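Lysine/ornithine decarboxylase (Vibrio vulnificus, PDB 2PLJ) catalyses the decarboxylation of lysine and ornithine, probably to cadaverine and putrescine, with a pyridoxal phosphate cofactor in a beta/alpha-barrel. Local coordinates at residues H44-S49 with L57-C62; Y338-I343 with V364-I369. All blocks are in the same frame, centred on the assembly; numbering follows the deposited sequence.

Contact 1 (H44-S49 with L57-C62)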
ATOM      1  N   HIS A  44      29.268  -4.717  -9.129  1.00 25.38           N
ATOM      2  CA  HIS A  44      30.124  -4.318  -8.008  1.00 26.53           C
ATOM      3  C   HIS A  44      29.471  -3.319  -7.061  1.00 26.64           C
ATOM      4  O   HIS A  44      29.561  -3.462  -5.829  1.00 26.18           O
ATOM      5  CB  HIS A  44      31.438  -3.724  -8.491  1.00 27.16           C
ATOM      6  CG  HIS A  44      32.370  -3.363  -7.376  1.00 30.44           C
ATOM      7  ND1 HIS A  44      32.580  -4.188  -6.288  1.00 31.93           N
ATOM      8  CD2 HIS A  44      33.149  -2.270  -7.178  1.00 32.50           C
ATOM      9  CE1 HIS A  44      33.455  -3.619  -5.474  1.00 32.98           C
ATOM     10  NE2 HIS A  44      33.819  -2.458  -5.992  1.00 32.09           N
ATOM     11  N   LEU A  45      28.848  -2.299  -7.652  1.00 26.51           N
ATOM     12  CA  LEU A  45      28.143  -1.271  -6.894  1.00 27.47           C
ATOM     13  C   LEU A  45      26.996  -1.884  -6.115  1.00 25.88           C
ATOM     14  O   LEU A  45      26.877  -1.647  -4.912  1.00 25.13           O
ATOM     15  CB  LEU A  45      27.641  -0.153  -7.816  1.00 28.13           C
ATOM     16  CG  LEU A  45      27.038   1.116  -7.204  1.00 31.01           C
ATOM     17  CD1 LEU A  45      27.800   1.607  -5.953  1.00 33.63           C
ATOM     18  CD2 LEU A  45      27.042   2.222  -8.263  1.00 30.25           C
ATOM     19  N   ILE A  46      26.194  -2.707  -6.788  1.00 24.78           N
ATOM     20  CA  ILE A  46      25.075  -3.396  -6.131  1.00 24.17           C
ATOM     21  C   ILE A  46      25.559  -4.237  -4.941  1.00 23.84           C
ATOM     22  O   ILE A  46      25.082  -4.074  -3.817  1.00 23.71           O
ATOM     23  CB  ILE A  46      24.220  -4.240  -7.125  1.00 23.76           C
ATOM     24  CG1 ILE A  46      23.500  -3.308  -8.128  1.00 24.43           C
ATOM     25  CG2 ILE A  46      23.213  -5.116  -6.369  1.00 24.77           C
ATOM     26  CD1 ILE A  46      23.064  -4.009  -9.418  1.00 24.80           C
ATOM     27  N   GLU A  47      26.537  -5.119  -5.184  1.00 23.74           N
ATOM     28  CA  GLU A  47      27.090  -5.953  -4.117  1.00 23.16           C
ATOM     29  C   GLU A  47      27.722  -5.156  -2.959  1.00 23.58           C
ATOM     30  O   GLU A  47      27.475  -5.465  -1.794  1.00 23.29           O
ATOM     31  CB  GLU A  47      28.080  -6.950  -4.707  1.00 23.00           C
ATOM     32  CG  GLU A  47      27.391  -7.927  -5.642  1.00 22.09           C
ATOM     33  CD  GLU A  47      28.353  -8.929  -6.256  1.00 22.13           C
ATOM     34  OE1 GLU A  47      29.574  -8.628  -6.295  1.00 22.74           O
ATOM     35  OE2 GLU A  47      27.883  -9.992  -6.712  1.00 21.12           O
ATOM     36  N   ALA A  48      28.516  -4.138  -3.284  1.00 24.05           N
ATOM     37  CA  ALA A  48      29.071  -3.239  -2.261  1.00 24.61           C
ATOM     38  C   ALA A  48      27.965  -2.576  -1.414  1.00 24.61           C
ATOM     39  O   ALA A  48      28.092  -2.469  -0.183  1.00 24.26           O
ATOM     40  CB  ALA A  48      29.962  -2.182  -2.900  1.00 24.57           C
ATOM     41  N   SER A  49      26.886  -2.150  -2.071  1.00 24.78           N
ATOM     42  CA  SER A  49      25.773  -1.499  -1.377  1.00 25.45           C
ATOM     43  C   SER A  49      25.071  -2.434  -0.395  1.00 25.47           C
ATOM     44  O   SER A  49      24.776  -2.041   0.739  1.00 25.96           O
ATOM     45  CB  SER A  49      24.775  -0.931  -2.393  1.00 25.83           C
ATOM     46  OG  SER A  49      25.378   0.162  -3.076  1.00 29.52           O
ATOM     47  N   LEU A  57      17.156  -2.638  -0.835  1.00 13.66           N
ATOM     48  CA  LEU A  57      17.623  -1.258  -1.098  1.00 12.75           C
ATOM     49  C   LEU A  57      16.961  -0.726  -2.342  1.00 13.23           C
ATOM     50  O   LEU A  57      16.566  -1.510  -3.224  1.00 12.83           O
ATOM     51  CB  LEU A  57      19.139  -1.255  -1.356  1.00 13.17           C
ATOM     52  CG  LEU A  57      20.072  -1.715  -0.255  1.00 14.68           C
ATOM     53  CD1 LEU A  57      21.517  -1.731  -0.740  1.00 16.48           C
ATOM     54  CD2 LEU A  57      19.898  -0.867   1.018  1.00 17.76           C
ATOM     55  N   LEU A  58      16.900   0.601  -2.438  1.00 12.08           N
ATOM     56  CA  LEU A  58      16.563   1.292  -3.676  1.00 12.71           C
ATOM     57  C   LEU A  58      17.748   2.231  -3.988  1.00 13.79           C
ATOM     58  O   LEU A  58      18.062   3.116  -3.186  1.00 15.51           O
ATOM     59  CB  LEU A  58      15.277   2.086  -3.492  1.00 13.30           C
ATOM     60  CG  LEU A  58      14.028   1.226  -3.298  1.00 13.47           C
ATOM     61  CD1 LEU A  58      12.901   2.087  -2.802  1.00 16.15           C
ATOM     62  CD2 LEU A  58      13.598   0.588  -4.619  1.00 15.92           C
ATOM     63  N   LEU A  59      18.408   2.014  -5.122  1.00 12.83           N
ATOM     64  CA  LEU A  59      19.562   2.826  -5.499  1.00 12.69           C
ATOM     65  C   LEU A  59      19.093   3.970  -6.402  1.00 12.37           C
ATOM     66  O   LEU A  59      18.639   3.736  -7.520  1.00 12.31           O
ATOM     67  CB  LEU A  59      20.653   1.986  -6.183  1.00 12.43           C
ATOM     68  CG  LEU A  59      21.093   0.726  -5.417  1.00 14.12           C
ATOM     69  CD1 LEU A  59      22.189   0.009  -6.208  1.00 13.91           C
ATOM     70  CD2 LEU A  59      21.563   1.102  -3.990  1.00 14.71           C
ATOM     71  N   LEU A  60      19.208   5.183  -5.897  1.00 12.39           N
ATOM     72  CA  LEU A  60      18.771   6.377  -6.618  1.00 12.84           C
ATOM     73  C   LEU A  60      19.974   7.081  -7.248  1.00 13.55           C
ATOM     74  O   LEU A  60      20.914   7.505  -6.562  1.00 12.62           O
ATOM     75  CB  LEU A  60      18.071   7.326  -5.638  1.00 13.23           C
ATOM     76  CG  LEU A  60      17.878   8.774  -6.124  1.00 12.26           C
ATOM     77  CD1 LEU A  60      16.913   8.748  -7.347  1.00 15.33           C
ATOM     78  CD2 LEU A  60      17.310   9.627  -4.965  1.00 14.68           C
ATOM     79  N   ASP A  61      19.935   7.191  -8.570  1.00 12.84           N
ATOM     80  CA  ASP A  61      21.062   7.793  -9.292  1.00 12.89           C
ATOM     81  C   ASP A  61      20.652   9.195  -9.763  1.00 12.01           C
ATOM     82  O   ASP A  61      19.860   9.345 -10.729  1.00 12.89           O
ATOM     83  CB  ASP A  61      21.473   6.910 -10.480  1.00 13.36           C
ATOM     84  CG  ASP A  61      22.691   7.467 -11.240  1.00 14.59           C
ATOM     85  OD1 ASP A  61      23.166   8.576 -10.886  1.00 14.79           O
ATOM     86  OD2 ASP A  61      23.148   6.793 -12.206  1.00 14.91           O
ATOM     87  N   CYS A  62      21.171  10.239  -9.084  1.00 12.15           N
ATOM     88  CA  CYS A  62      20.824  11.636  -9.449  1.00 13.17           C
ATOM     89  C   CYS A  62      21.229  12.042 -10.874  1.00 12.87           C
ATOM     90  O   CYS A  62      20.677  12.983 -11.428  1.00 13.59           O
ATOM     91  CB  CYS A  62      21.420  12.628  -8.453  1.00 13.29           C
ATOM     92  SG  CYS A  62      20.670  12.377  -6.812  1.00 16.17           S
TER
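Leu59 and Leu57 of the strand pack against Ile46 and Ser49 of the helix. The contact between residues 44-49 and 57-62 is mainly apolar. Leu59 splits its branches between two partners. CD1 of Leu59 lies 4.1 Å from CG1 of Ile46, and the two side chains cross at about a right angle. CD2 of Leu59 sits 4.0 Å from OG of Ser49 and also touches its CB. Leu57 uses CD1 alone, which comes within 3.7 Å of CB of Ser49 and 3.6 Å of its carbonyl O.

The polar part stays within the helix. Ser49 turns its OG to the side of its own N (chi1 -69°). There OG of Ser49 donates a 3.0 Å hydrogen bond to O of Leu45. It approaches from above the carbonyl plane, while N of Ser49 reaches Leu45 O from the other face. One oxygen thus takes two donors.

Leu57 and Leu59 also form backbone bonds to strand 300-312, and Ile46 packs on Val303 of that strand. This places helix 40-53 against the mixed sheet of the beta-barrel domain, not the beta/alpha-barrel. The buried hydroxyl is satisfied inside the helix, which lets a serine present carbon and oxygen to leucine methyl groups.

Contact 2 (Y338-I343 with V364-I369)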
ATOM      1  N   TYR A 338       7.750  -4.562 -13.981  1.00 14.96           N
ATOM      2  CA  TYR A 338       9.128  -4.072 -14.044  1.00 14.78           C
ATOM      3  C   TYR A 338      10.052  -5.136 -14.608  1.00 15.39           C
ATOM      4  O   TYR A 338       9.891  -6.320 -14.268  1.00 15.79           O
ATOM      5  CB  TYR A 338       9.660  -3.635 -12.654  1.00 14.79           C
ATOM      6  CG  TYR A 338       8.669  -2.770 -11.898  1.00 15.62           C
ATOM      7  CD1 TYR A 338       8.605  -1.391 -12.134  1.00 15.83           C
ATOM      8  CD2 TYR A 338       7.780  -3.349 -10.970  1.00 17.23           C
ATOM      9  CE1 TYR A 338       7.657  -0.593 -11.489  1.00 14.41           C
ATOM     10  CE2 TYR A 338       6.829  -2.562 -10.292  1.00 14.80           C
ATOM     11  CZ  TYR A 338       6.789  -1.184 -10.563  1.00 14.99           C
ATOM     12  OH  TYR A 338       5.884  -0.427  -9.877  1.00 16.29           O
ATOM     13  N   PRO A 339      11.069  -4.713 -15.386  1.00 15.98           N
ATOM     14  CA  PRO A 339      12.111  -5.690 -15.784  1.00 15.91           C
ATOM     15  C   PRO A 339      12.807  -6.179 -14.514  1.00 15.75           C
ATOM     16  O   PRO A 339      13.106  -5.386 -13.641  1.00 16.62           O
ATOM     17  CB  PRO A 339      13.082  -4.875 -16.652  1.00 16.99           C
ATOM     18  CG  PRO A 339      12.375  -3.548 -16.946  1.00 18.22           C
ATOM     19  CD  PRO A 339      11.368  -3.340 -15.848  1.00 16.46           C
ATOM     20  N   LEU A 340      13.033  -7.480 -14.433  1.00 16.02           N
ATOM     21  CA  LEU A 340      13.699  -8.121 -13.289  1.00 16.28           C
ATOM     22  C   LEU A 340      14.894  -8.925 -13.784  1.00 17.16           C
ATOM     23  O   LEU A 340      14.836  -9.559 -14.845  1.00 17.25           O
ATOM     24  CB  LEU A 340      12.728  -9.043 -12.542  1.00 16.67           C
ATOM     25  CG  LEU A 340      11.465  -8.413 -11.919  1.00 18.01           C
ATOM     26  CD1 LEU A 340      10.495  -9.507 -11.457  1.00 20.10           C
ATOM     27  CD2 LEU A 340      11.818  -7.454 -10.794  1.00 21.07           C
ATOM     28  N   THR A 341      15.973  -8.901 -13.011  1.00 17.22           N
ATOM     29  CA  THR A 341      17.137  -9.701 -13.345  1.00 17.51           C
ATOM     30  C   THR A 341      17.802 -10.205 -12.066  1.00 18.21           C
ATOM     31  O   THR A 341      17.343  -9.910 -10.944  1.00 18.46           O
ATOM     32  CB  THR A 341      18.107  -8.918 -14.312  1.00 17.91           C
ATOM     33  OG1 THR A 341      19.076  -9.811 -14.874  1.00 18.64           O
ATOM     34  CG2 THR A 341      18.791  -7.740 -13.615  1.00 17.81           C
ATOM     35  N   THR A 342      18.856 -10.995 -12.236  1.00 17.56           N
ATOM     36  CA  THR A 342      19.623 -11.488 -11.104  1.00 17.79           C
ATOM     37  C   THR A 342      21.080 -11.227 -11.416  1.00 18.28           C
ATOM     38  O   THR A 342      21.450 -11.102 -12.587  1.00 18.43           O
ATOM     39  CB  THR A 342      19.394 -13.011 -10.905  1.00 17.88           C
ATOM     40  OG1 THR A 342      19.641 -13.694 -12.143  1.00 17.65           O
ATOM     41  CG2 THR A 342      17.962 -13.256 -10.468  1.00 19.35           C
ATOM     42  N   ILE A 343      21.899 -11.108 -10.376  1.00 18.25           N
ATOM     43  CA  ILE A 343      23.347 -10.997 -10.587  1.00 19.21           C
ATOM     44  C   ILE A 343      23.847 -12.318 -11.149  1.00 20.37           C
ATOM     45  O   ILE A 343      24.563 -12.325 -12.156  1.00 20.02           O
ATOM     46  CB  ILE A 343      24.102 -10.544  -9.315  1.00 18.64           C
ATOM     47  CG1 ILE A 343      23.735  -9.084  -8.985  1.00 20.23           C
ATOM     48  CG2 ILE A 343      25.644 -10.706  -9.495  1.00 19.05           C
ATOM     49  CD1 ILE A 343      24.168  -8.634  -7.603  1.00 23.62           C
ATOM     50  N   VAL A 364       3.064 -11.679  -4.253  1.00 16.25           N
ATOM     51  CA  VAL A 364       3.865 -12.356  -5.283  1.00 16.92           C
ATOM     52  C   VAL A 364       4.248 -11.316  -6.329  1.00 17.67           C
ATOM     53  O   VAL A 364       3.369 -10.565  -6.805  1.00 18.50           O
ATOM     54  CB  VAL A 364       3.070 -13.510  -5.899  1.00 17.92           C
ATOM     55  CG1 VAL A 364       3.780 -14.091  -7.138  1.00 19.23           C
ATOM     56  CG2 VAL A 364       2.835 -14.566  -4.816  1.00 17.81           C
ATOM     57  N   ILE A 365       5.541 -11.261  -6.665  1.00 16.79           N
ATOM     58  CA  ILE A 365       6.061 -10.262  -7.614  1.00 18.30           C
ATOM     59  C   ILE A 365       6.088 -10.779  -9.050  1.00 18.67           C
ATOM     60  O   ILE A 365       5.857 -10.018  -9.999  1.00 18.43           O
ATOM     61  CB  ILE A 365       7.519  -9.868  -7.223  1.00 18.68           C
ATOM     62  CG1 ILE A 365       7.563  -9.249  -5.816  1.00 21.39           C
ATOM     63  CG2 ILE A 365       8.165  -9.037  -8.338  1.00 21.48           C
ATOM     64  CD1 ILE A 365       8.973  -9.437  -5.170  1.00 23.73           C
ATOM     65  N   ALA A 366       6.374 -12.077  -9.219  1.00 18.15           N
ATOM     66  CA  ALA A 366       6.414 -12.694 -10.544  1.00 18.07           C
ATOM     67  C   ALA A 366       5.892 -14.107 -10.387  1.00 18.78           C
ATOM     68  O   ALA A 366       6.527 -14.925  -9.721  1.00 18.93           O
ATOM     69  CB  ALA A 366       7.809 -12.718 -11.092  1.00 17.55           C
ATOM     70  N   GLU A 367       4.730 -14.378 -10.985  1.00 20.63           N
ATOM     71  CA  GLU A 367       4.074 -15.703 -10.872  1.00 23.07           C
ATOM     72  C   GLU A 367       4.811 -16.788 -11.651  1.00 22.66           C
ATOM     73  O   GLU A 367       4.764 -17.964 -11.290  1.00 22.41           O
ATOM     74  CB  GLU A 367       2.611 -15.643 -11.350  1.00 23.45           C
ATOM     75  CG  GLU A 367       1.670 -14.898 -10.388  1.00 26.12           C
ATOM     76  CD  GLU A 367       0.241 -14.833 -10.915  1.00 27.80           C
ATOM     77  OE1 GLU A 367      -0.176 -15.791 -11.607  1.00 31.50           O
ATOM     78  OE2 GLU A 367      -0.463 -13.818 -10.647  1.00 34.29           O
ATOM     79  N   ASN A 368       5.479 -16.401 -12.730  1.00 22.66           N
ATOM     80  CA  ASN A 368       6.194 -17.352 -13.569  1.00 23.70           C
ATOM     81  C   ASN A 368       7.361 -16.579 -14.151  1.00 23.48           C
ATOM     82  O   ASN A 368       7.164 -15.580 -14.855  1.00 25.57           O
ATOM     83  CB  ASN A 368       5.274 -17.903 -14.683  1.00 24.17           C
ATOM     84  CG  ASN A 368       5.883 -19.093 -15.420  1.00 28.77           C
ATOM     85  OD1 ASN A 368       6.671 -19.857 -14.858  1.00 31.98           O
ATOM     86  ND2 ASN A 368       5.491 -19.272 -16.693  1.00 32.69           N
ATOM     87  N   ILE A 369       8.574 -16.988 -13.811  1.00 21.39           N
ATOM     88  CA  ILE A 369       9.777 -16.341 -14.327  1.00 20.36           C
ATOM     89  C   ILE A 369      10.912 -17.359 -14.386  1.00 19.81           C
ATOM     90  O   ILE A 369      11.110 -18.135 -13.436  1.00 19.81           O
ATOM     91  CB  ILE A 369      10.163 -15.117 -13.449  1.00 19.81           C
ATOM     92  CG1 ILE A 369      11.407 -14.398 -14.001  1.00 20.33           C
ATOM     93  CG2 ILE A 369      10.314 -15.538 -11.986  1.00 19.70           C
ATOM     94  CD1 ILE A 369      11.618 -12.943 -13.416  1.00 21.21           C
TER
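Leu340 reaches across from its short strand to a cluster formed by Ile365, Ala366 and Ile369. Its CB is directed toward the 364-369 segment. CB of Leu340 already meets CD1 of Ile369 at 4.1 Å. At CG the side chain branches, and CD1 carries the rest of the contact. This one methyl group touches three residues. CD1 of Leu340 lies 3.9 Å from CG2 of Ile365, 4.2 Å from CB of Ala366 and 4.1 Å from CD1 of Ile369.

The partners approach in different ways. Ile365 offers its short branch, CG2, and its side chain crosses that of Leu340 obliquely. Ile369 comes in with the end of its long branch, at about a right angle to Leu340. With CG1 of Ile369 opposite the backbone N (chi1 -178°) and the chain extended beyond it (chi2 164°), CD1 reaches both CB and CD1 of Leu340. Ala366 adds only its single methyl group.

Two further apolar residues close in. Leu354 of strand 349-355 touches Leu340, Ala366 and Ile369, and Phe328 packs on both Leu340 and Ile365. The strand of Leu340 pairs antiparallel with strand 379-382, Thr341 bonding to Ile381 through the backbone.

The contact is purely van der Waals and lies near the surface. Ile365 and Ala366 both face Leu354 in a classic beta bulge, and both meet Leu340. The chain also turns a corner at Ile365. The cluster joins strand 340-342 to the bulged segment beside strand 349-355, within the mixed sheet of the beta-barrel domain.

How the contacts relate
Contact 1 is buried, whereas contact 2 is a surface contact of partly exposed residues. Their centres are about 18 Å apart, and both reach the same mixed sheet. Contact 1 sets a helix on that sheet; contact 2 joins a sheet strand to a bulged, cornered segment. Leucine methyl groups carry much of both, but contact 1 also includes a serine hydroxyl and carbonyl, while contact 2 is wholly hydrocarbon. The two touch through Ile343, the last residue of the 338-343 segment. CD1 of Ile343 lies 3.8 Å from CG2 of Ile46, and its CG2 packs on OE2 of Glu47. Helix 40-53 thus bears on both strand 57-61 and the 338-343 segment.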